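PDB 5HXW: L-amino acid deaminase from Proteus vulgaris, which probably catalyses the FAD-dependent oxidative deamination of L-amino acids as a membrane-associated flavoenzyme. Local coordinates for residues A259-P273 and A380-M394. Numbering follows the deposited sequence.
With FAD (flavin-adenine dinucleotide), chain G.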
loop_
_atom_site.group_PDB
_atom_site.type_symbol
_atom_site.label_atom_id
_atom_site.label_comp_id
_atom_site.label_asym_id
_atom_site.label_seq_id
_atom_site.Cartn_x
_atom_site.Cartn_y
_atom_site.Cartn_z
ATOM N N ALA A 259 7.749 -5.601 7.515
ATOM C CA ALA A 259 7.929 -4.334 8.216
ATOM C C ALA A 259 6.634 -3.983 8.942
ATOM O O ALA A 259 5.543 -4.304 8.465
ATOM C CB ALA A 259 8.311 -3.239 7.238
ATOM N N TYR A 260 6.758 -3.334 10.093
ATOM C CA TYR A 260 5.603 -2.946 10.896
ATOM C C TYR A 260 5.642 -1.476 11.284
ATOM O O TYR A 260 6.714 -0.918 11.542
ATOM C CB TYR A 260 5.507 -3.820 12.149
ATOM C CG TYR A 260 4.933 -5.184 11.881
ATOM C CD1 TYR A 260 5.757 -6.256 11.514
ATOM C CD2 TYR A 260 3.556 -5.413 11.981
ATOM C CE1 TYR A 260 5.226 -7.516 11.256
ATOM C CE2 TYR A 260 3.019 -6.670 11.732
ATOM C CZ TYR A 260 3.855 -7.714 11.368
ATOM O OH TYR A 260 3.322 -8.956 11.121
ATOM N N GLN A 261 4.464 -0.858 11.314
ATOM C CA GLN A 261 4.310 0.520 11.769
ATOM C C GLN A 261 2.970 0.713 12.467
ATOM O O GLN A 261 1.916 0.337 11.941
ATOM C CB GLN A 261 4.456 1.507 10.609
ATOM C CG GLN A 261 4.551 2.962 11.049
ATOM C CD GLN A 261 4.600 3.935 9.889
ATOM O OE1 GLN A 261 3.883 3.788 8.895
ATOM N NE2 GLN A 261 5.450 4.945 10.012
ATOM N N SER A 262 3.033 1.299 13.658
ATOM C CA SER A 262 1.844 1.639 14.422
ATOM C C SER A 262 1.185 2.896 13.861
ATOM O O SER A 262 1.866 3.825 13.413
ATOM C CB SER A 262 2.197 1.827 15.893
ATOM O OG SER A 262 2.717 0.631 16.444
ATOM N N GLN A 263 -0.146 2.893 13.870
ATOM C CA GLN A 263 -0.956 4.033 13.434
ATOM C C GLN A 263 -2.037 4.342 14.471
ATOM O O GLN A 263 -2.507 3.445 15.182
ATOM C CB GLN A 263 -1.619 3.748 12.083
ATOM C CG GLN A 263 -0.681 3.486 10.912
ATOM C CD GLN A 263 -0.032 4.740 10.350
ATOM O OE1 GLN A 263 -0.653 5.806 10.271
ATOM N NE2 GLN A 263 1.226 4.613 9.940
ATOM N N GLN A 264 -2.426 5.614 14.549
ATOM C CA GLN A 264 -3.534 6.037 15.408
ATOM C C GLN A 264 -4.426 7.093 14.747
ATOM O O GLN A 264 -4.021 7.758 13.788
ATOM C CB GLN A 264 -3.043 6.478 16.801
ATOM C CG GLN A 264 -2.149 7.709 16.825
ATOM C CD GLN A 264 -1.415 7.912 18.138
ATOM O OE1 GLN A 264 -1.837 7.435 19.194
ATOM N NE2 GLN A 264 -0.307 8.637 18.077
ATOM N N LEU A 265 -5.643 7.217 15.273
ATOM C CA LEU A 265 -6.657 8.126 14.755
ATOM C C LEU A 265 -7.259 8.918 15.910
ATOM O O LEU A 265 -7.727 8.335 16.896
ATOM C CB LEU A 265 -7.751 7.329 14.041
ATOM C CG LEU A 265 -8.360 7.908 12.765
ATOM C CD1 LEU A 265 -7.673 7.322 11.536
ATOM C CD2 LEU A 265 -9.853 7.619 12.733
ATOM N N ILE A 266 -7.227 10.244 15.790
ATOM C CA ILE A 266 -7.793 11.142 16.809
ATOM C C ILE A 266 -8.898 12.040 16.253
ATOM O O ILE A 266 -8.944 12.313 15.049
ATOM C CB ILE A 266 -6.717 11.989 17.544
ATOM C CG1 ILE A 266 -5.837 12.768 16.551
ATOM C CG2 ILE A 266 -5.896 11.105 18.478
ATOM C CD1 ILE A 266 -5.021 13.885 17.168
ATOM N N SER A 267 -9.780 12.484 17.146
ATOM C CA SER A 267 -10.896 13.364 16.800
ATOM C C SER A 267 -10.443 14.771 16.394
ATOM O O SER A 267 -9.336 15.208 16.732
ATOM C CB SER A 267 -11.889 13.433 17.963
ATOM O OG SER A 267 -11.264 13.929 19.133
ATOM N N GLY A 268 -11.315 15.468 15.665
ATOM C CA GLY A 268 -11.043 16.818 15.181
ATOM C C GLY A 268 -11.089 17.914 16.231
ATOM O O GLY A 268 -11.225 17.647 17.434
ATOM N N SER A 269 -10.967 19.152 15.754
ATOM C CA SER A 269 -10.953 20.354 16.591
ATOM C C SER A 269 -11.356 21.575 15.753
ATOM O O SER A 269 -11.047 21.623 14.558
ATOM C CB SER A 269 -9.559 20.562 17.195
ATOM O OG SER A 269 -9.501 21.727 17.993
ATOM N N PRO A 270 -12.055 22.559 16.367
ATOM C CA PRO A 270 -12.312 23.836 15.675
ATOM C C PRO A 270 -11.033 24.608 15.305
ATOM O O PRO A 270 -10.992 25.250 14.252
ATOM C CB PRO A 270 -13.138 24.633 16.694
ATOM C CG PRO A 270 -13.781 23.600 17.553
ATOM C CD PRO A 270 -12.782 22.484 17.652
ATOM N N THR A 271 -10.007 24.521 16.158
ATOM C CA THR A 271 -8.742 25.253 15.981
ATOM C C THR A 271 -7.627 24.433 15.300
ATOM O O THR A 271 -6.478 24.885 15.202
ATOM C CB THR A 271 -8.233 25.842 17.321
ATOM O OG1 THR A 271 -8.173 24.813 18.318
ATOM C CG2 THR A 271 -9.145 26.979 17.804
ATOM N N ALA A 272 -7.983 23.236 14.828
ATOM C CA ALA A 272 -7.071 22.343 14.107
ATOM C C ALA A 272 -6.642 22.931 12.748
ATOM O O ALA A 272 -7.439 23.620 12.103
ATOM C CB ALA A 272 -7.722 20.983 13.926
ATOM N N PRO A 273 -5.387 22.662 12.309
ATOM C CA PRO A 273 -4.864 23.310 11.094
ATOM C C PRO A 273 -5.338 22.735 9.757
ATOM O O PRO A 273 -5.322 23.449 8.752
ATOM C CB PRO A 273 -3.351 23.142 11.228
ATOM C CG PRO A 273 -3.180 21.920 12.054
ATOM C CD PRO A 273 -4.355 21.836 12.976
ATOM N N ALA A 380 -3.982 22.603 19.575
ATOM C CA ALA A 380 -5.353 22.367 19.115
ATOM C C ALA A 380 -5.802 20.913 19.321
ATOM O O ALA A 380 -6.995 20.655 19.527
ATOM C CB ALA A 380 -5.485 22.756 17.653
ATOM N N PHE A 381 -4.839 19.985 19.268
ATOM C CA PHE A 381 -5.076 18.547 19.448
ATOM C C PHE A 381 -5.128 18.081 20.913
ATOM O O PHE A 381 -5.395 16.902 21.176
ATOM C CB PHE A 381 -4.017 17.725 18.689
ATOM C CG PHE A 381 -4.066 17.878 17.191
ATOM C CD1 PHE A 381 -5.185 17.470 16.457
ATOM C CD2 PHE A 381 -2.973 18.399 16.503
ATOM C CE1 PHE A 381 -5.218 17.607 15.073
ATOM C CE2 PHE A 381 -2.997 18.536 15.119
ATOM C CZ PHE A 381 -4.121 18.138 14.402
ATOM N N LYS A 382 -4.879 18.994 21.855
ATOM C CA LYS A 382 -4.816 18.666 23.294
ATOM C C LYS A 382 -6.130 18.103 23.861
ATOM O O LYS A 382 -6.114 17.339 24.830
ATOM C CB LYS A 382 -4.364 19.889 24.107
ATOM C CG LYS A 382 -3.669 19.564 25.421
ATOM N N GLU A 383 -7.252 18.483 23.246
ATOM C CA GLU A 383 -8.585 18.035 23.661
ATOM C C GLU A 383 -9.111 16.858 22.824
ATOM O O GLU A 383 -10.196 16.332 23.101
ATOM C CB GLU A 383 -9.585 19.203 23.626
ATOM C CG GLU A 383 -9.296 20.345 24.603
ATOM C CD GLU A 383 -9.377 19.942 26.071
ATOM O OE1 GLU A 383 -10.301 19.186 26.450
ATOM O OE2 GLU A 383 -8.515 20.393 26.856
ATOM N N SER A 384 -8.336 16.449 21.817
ATOM C CA SER A 384 -8.729 15.376 20.901
ATOM C C SER A 384 -8.772 14.013 21.583
ATOM O O SER A 384 -7.857 13.647 22.330
ATOM C CB SER A 384 -7.799 15.321 19.687
ATOM O OG SER A 384 -7.945 16.472 18.876
ATOM N N LYS A 385 -9.853 13.281 21.321
ATOM C CA LYS A 385 -10.049 11.931 21.845
ATOM C C LYS A 385 -9.497 10.877 20.891
ATOM O O LYS A 385 -9.488 11.068 19.672
ATOM C CB LYS A 385 -11.529 11.669 22.148
ATOM C CG LYS A 385 -12.005 12.297 23.449
ATOM C CD LYS A 385 -13.489 12.067 23.686
ATOM C CE LYS A 385 -13.941 12.734 24.977
ATOM N NZ LYS A 385 -15.286 12.265 25.407
ATOM N N LEU A 386 -9.042 9.770 21.469
ATOM C CA LEU A 386 -8.451 8.661 20.732
ATOM C C LEU A 386 -9.554 7.768 20.164
ATOM O O LEU A 386 -10.345 7.197 20.918
ATOM C CB LEU A 386 -7.538 7.877 21.677
ATOM C CG LEU A 386 -6.288 7.134 21.209
ATOM C CD1 LEU A 386 -5.245 8.065 20.605
ATOM C CD2 LEU A 386 -5.708 6.402 22.409
ATOM N N ILE A 387 -9.612 7.669 18.834
ATOM C CA ILE A 387 -10.640 6.873 18.136
ATOM C C ILE A 387 -10.195 5.417 17.909
ATOM O O ILE A 387 -10.892 4.488 18.327
ATOM C CB ILE A 387 -11.106 7.545 16.813
ATOM C CG1 ILE A 387 -11.788 8.891 17.107
ATOM C CG2 ILE A 387 -12.050 6.634 16.025
ATOM C CD1 ILE A 387 -11.839 9.841 15.928
ATOM N N ASP A 388 -9.048 5.229 17.251
ATOM C CA ASP A 388 -8.554 3.895 16.898
ATOM C C ASP A 388 -7.026 3.822 16.864
ATOM O O ASP A 388 -6.359 4.783 16.473
ATOM C CB ASP A 388 -9.136 3.451 15.547
ATOM C CG ASP A 388 -9.124 1.931 15.356
ATOM O OD1 ASP A 388 -8.681 1.180 16.258
ATOM O OD2 ASP A 388 -9.577 1.482 14.280
ATOM N N GLN A 389 -6.493 2.672 17.280
ATOM C CA GLN A 389 -5.052 2.394 17.282
ATOM C C GLN A 389 -4.793 0.993 16.733
ATOM O O GLN A 389 -5.361 0.013 17.224
ATOM C CB GLN A 389 -4.473 2.505 18.695
ATOM C CG GLN A 389 -4.375 3.917 19.251
ATOM C CD GLN A 389 -3.822 3.952 20.663
ATOM O OE1 GLN A 389 -4.387 3.363 21.582
ATOM N NE2 GLN A 389 -2.718 4.661 20.842
ATOM N N TRP A 390 -3.939 0.904 15.714
ATOM C CA TRP A 390 -3.626 -0.376 15.075
ATOM C C TRP A 390 -2.166 -0.487 14.619
ATOM O O TRP A 390 -1.432 0.509 14.585
ATOM C CB TRP A 390 -4.583 -0.641 13.906
ATOM C CG TRP A 390 -4.393 0.289 12.736
ATOM C CD1 TRP A 390 -3.569 0.094 11.661
ATOM C CD2 TRP A 390 -5.040 1.548 12.520
ATOM N NE1 TRP A 390 -3.657 1.155 10.795
ATOM C CE2 TRP A 390 -4.557 2.060 11.289
ATOM C CE3 TRP A 390 -5.985 2.296 13.243
ATOM C CZ2 TRP A 390 -4.981 3.293 10.765
ATOM C CZ3 TRP A 390 -6.410 3.527 12.719
ATOM C CH2 TRP A 390 -5.903 4.009 11.490
ATOM N N SER A 391 -1.762 -1.714 14.289
ATOM C CA SER A 391 -0.485 -1.988 13.641
ATOM C C SER A 391 -0.720 -2.360 12.175
ATOM O O SER A 391 -1.707 -3.026 11.849
ATOM C CB SER A 391 0.240 -3.112 14.369
ATOM O OG SER A 391 1.521 -3.335 13.813
ATOM N N GLY A 392 0.179 -1.919 11.297
ATOM C CA GLY A 392 0.108 -2.250 9.875
ATOM C C GLY A 392 1.352 -2.964 9.375
ATOM O O GLY A 392 2.471 -2.473 9.572
ATOM N N ALA A 393 1.148 -4.105 8.709
ATOM C CA ALA A 393 2.240 -4.946 8.196
ATOM C C ALA A 393 2.513 -4.731 6.710
ATOM O O ALA A 393 1.614 -4.877 5.882
ATOM C CB ALA A 393 1.946 -6.417 8.460
ATOM N N MET A 394 3.762 -4.399 6.386
ATOM C CA MET A 394 4.231 -4.301 4.995
ATOM C C MET A 394 5.160 -5.467 4.648
ATOM O O MET A 394 5.622 -6.198 5.531
ATOM C CB MET A 394 5.006 -3.000 4.759
ATOM C CG MET A 394 4.330 -1.724 5.211
ATOM S SD MET A 394 5.560 -0.519 5.737
ATOM C CE MET A 394 4.763 0.158 7.188
HETATM P PA FAD G . -3.254 -5.987 0.929
HETATM O O1A FAD G . -2.719 -6.548 2.222
HETATM O O2A FAD G . -4.108 -4.758 0.979
HETATM O O5B FAD G . -4.076 -7.138 0.174
HETATM C C5B FAD G . -3.592 -8.473 0.115
HETATM C C4B FAD G . -4.757 -9.401 0.390
HETATM O O4B FAD G . -4.482 -10.695 -0.140
HETATM C C3B FAD G . -4.996 -9.574 1.881
HETATM O O3B FAD G . -6.339 -9.157 2.144
HETATM C C2B FAD G . -4.800 -11.062 2.135
HETATM O O2B FAD G . -5.744 -11.589 3.067
HETATM C C1B FAD G . -5.000 -11.670 0.760
HETATM N N9A FAD G . -4.298 -12.957 0.543
HETATM C C8A FAD G . -2.987 -13.201 0.743
HETATM N N7A FAD G . -2.673 -14.479 0.429
HETATM C C5A FAD G . -3.805 -15.075 0.016
HETATM C C6A FAD G . -4.183 -16.424 -0.464
HETATM N N6A FAD G . -3.246 -17.392 -0.559
HETATM N N1A FAD G . -5.479 -16.645 -0.808
HETATM C C2A FAD G . -6.414 -15.674 -0.723
HETATM N N3A FAD G . -6.141 -14.423 -0.290
HETATM C C4A FAD G . -4.878 -14.068 0.082
HETATM N N1 FAD G . 0.161 3.628 0.934
HETATM C C2 FAD G . -0.022 4.891 0.475
HETATM O O2 FAD G . -0.180 5.049 -0.753
HETATM N N3 FAD G . -0.028 5.961 1.296
HETATM C C4 FAD G . 0.141 5.850 2.629
HETATM O O4 FAD G . 0.123 6.868 3.363
HETATM C C4X FAD G . 0.342 4.491 3.212
HETATM N N5 FAD G . 0.521 4.278 4.539
HETATM C C5X FAD G . 0.715 3.027 5.041
HETATM C C6 FAD G . 0.894 2.832 6.416
HETATM C C7 FAD G . 1.078 1.548 6.937
HETATM C C7M FAD G . 1.269 1.377 8.425
HETATM C C8 FAD G . 1.081 0.374 6.010
HETATM C C8M FAD G . 1.267 -1.043 6.476
HETATM C C9 FAD G . 0.904 0.570 4.650
HETATM C C9A FAD G . 0.721 1.846 4.123
HETATM N N10 FAD G . 0.522 2.040 2.731
HETATM C C10 FAD G . 0.344 3.357 2.250
HETATM C "C1'" FAD G . 0.566 0.901 1.803
HETATM C "C2'" FAD G . -0.729 0.270 1.348
HETATM O "O2'" FAD G . -1.517 -0.086 2.486
HETATM C "C3'" FAD G . -0.351 -1.004 0.595
HETATM O "O3'" FAD G . 0.807 -0.808 -0.247
HETATM C "C4'" FAD G . -1.514 -1.558 -0.223
HETATM O "O4'" FAD G . -2.660 -1.814 0.610
HETATM C "C5'" FAD G . -1.074 -2.847 -0.894
HETATM O "O5'" FAD G . -2.229 -3.520 -1.363
HETATM P P FAD G . -2.224 -5.106 -1.563
HETATM O O1P FAD G . -3.571 -5.449 -2.134
HETATM O O2P FAD G . -0.988 -5.486 -2.330
HETATM O O3P FAD G . -2.034 -5.707 -0.079
#
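Gln263 and Trp390 form a hydrogen-bonded pair between antiparallel strands 259-266 and 386-394: Gln263 N reaches Trp390 O at 2.8 Å with a nearly straight N-H...O angle of 173°, and Trp390 N returns to Gln263 O. Ala259 with Met394 and Gln261 with Gly392 exchange bonds likewise. In this mixed sheet of a DAO-family oxidoreductase, strand 293-303 pairs with the other edge of 259-266. Ile387 and Asp388 both face Leu265, a classic beta bulge: Leu265 N donates to Asp388 O at 2.8 Å, and Leu265 O takes Ile387 N and, weakly, Asp388 N. In the loops beyond, Ser267 N donates to Lys385 O, while its OG (chi1 60°) accepts Lys385 N at 2.7 Å; Ser384 OG donates to Ser267 O.

Gln263 CB lies over one face of the Trp390 indole, 3.8 Å from the five-membered-ring centroid, a CH-pi contact; Trp390 NE1 is satisfied by Arg78 O. Gln264 and Gln389 run side by side, amide planes 2° apart, yet Gln389 NE2 bonds Gln264 OE1 weakly; Gln264 NE2 serves Leu367 O.

Pairing thus occupies the backbone N-H and C=O groups of Gln261 and Gly392, and the flavin methyls meet Gln261, Gln263 and Met394 side chains and Gly392 backbone by van der Waals contact, Met394 CG lying 3.4 Å from FAD C8M.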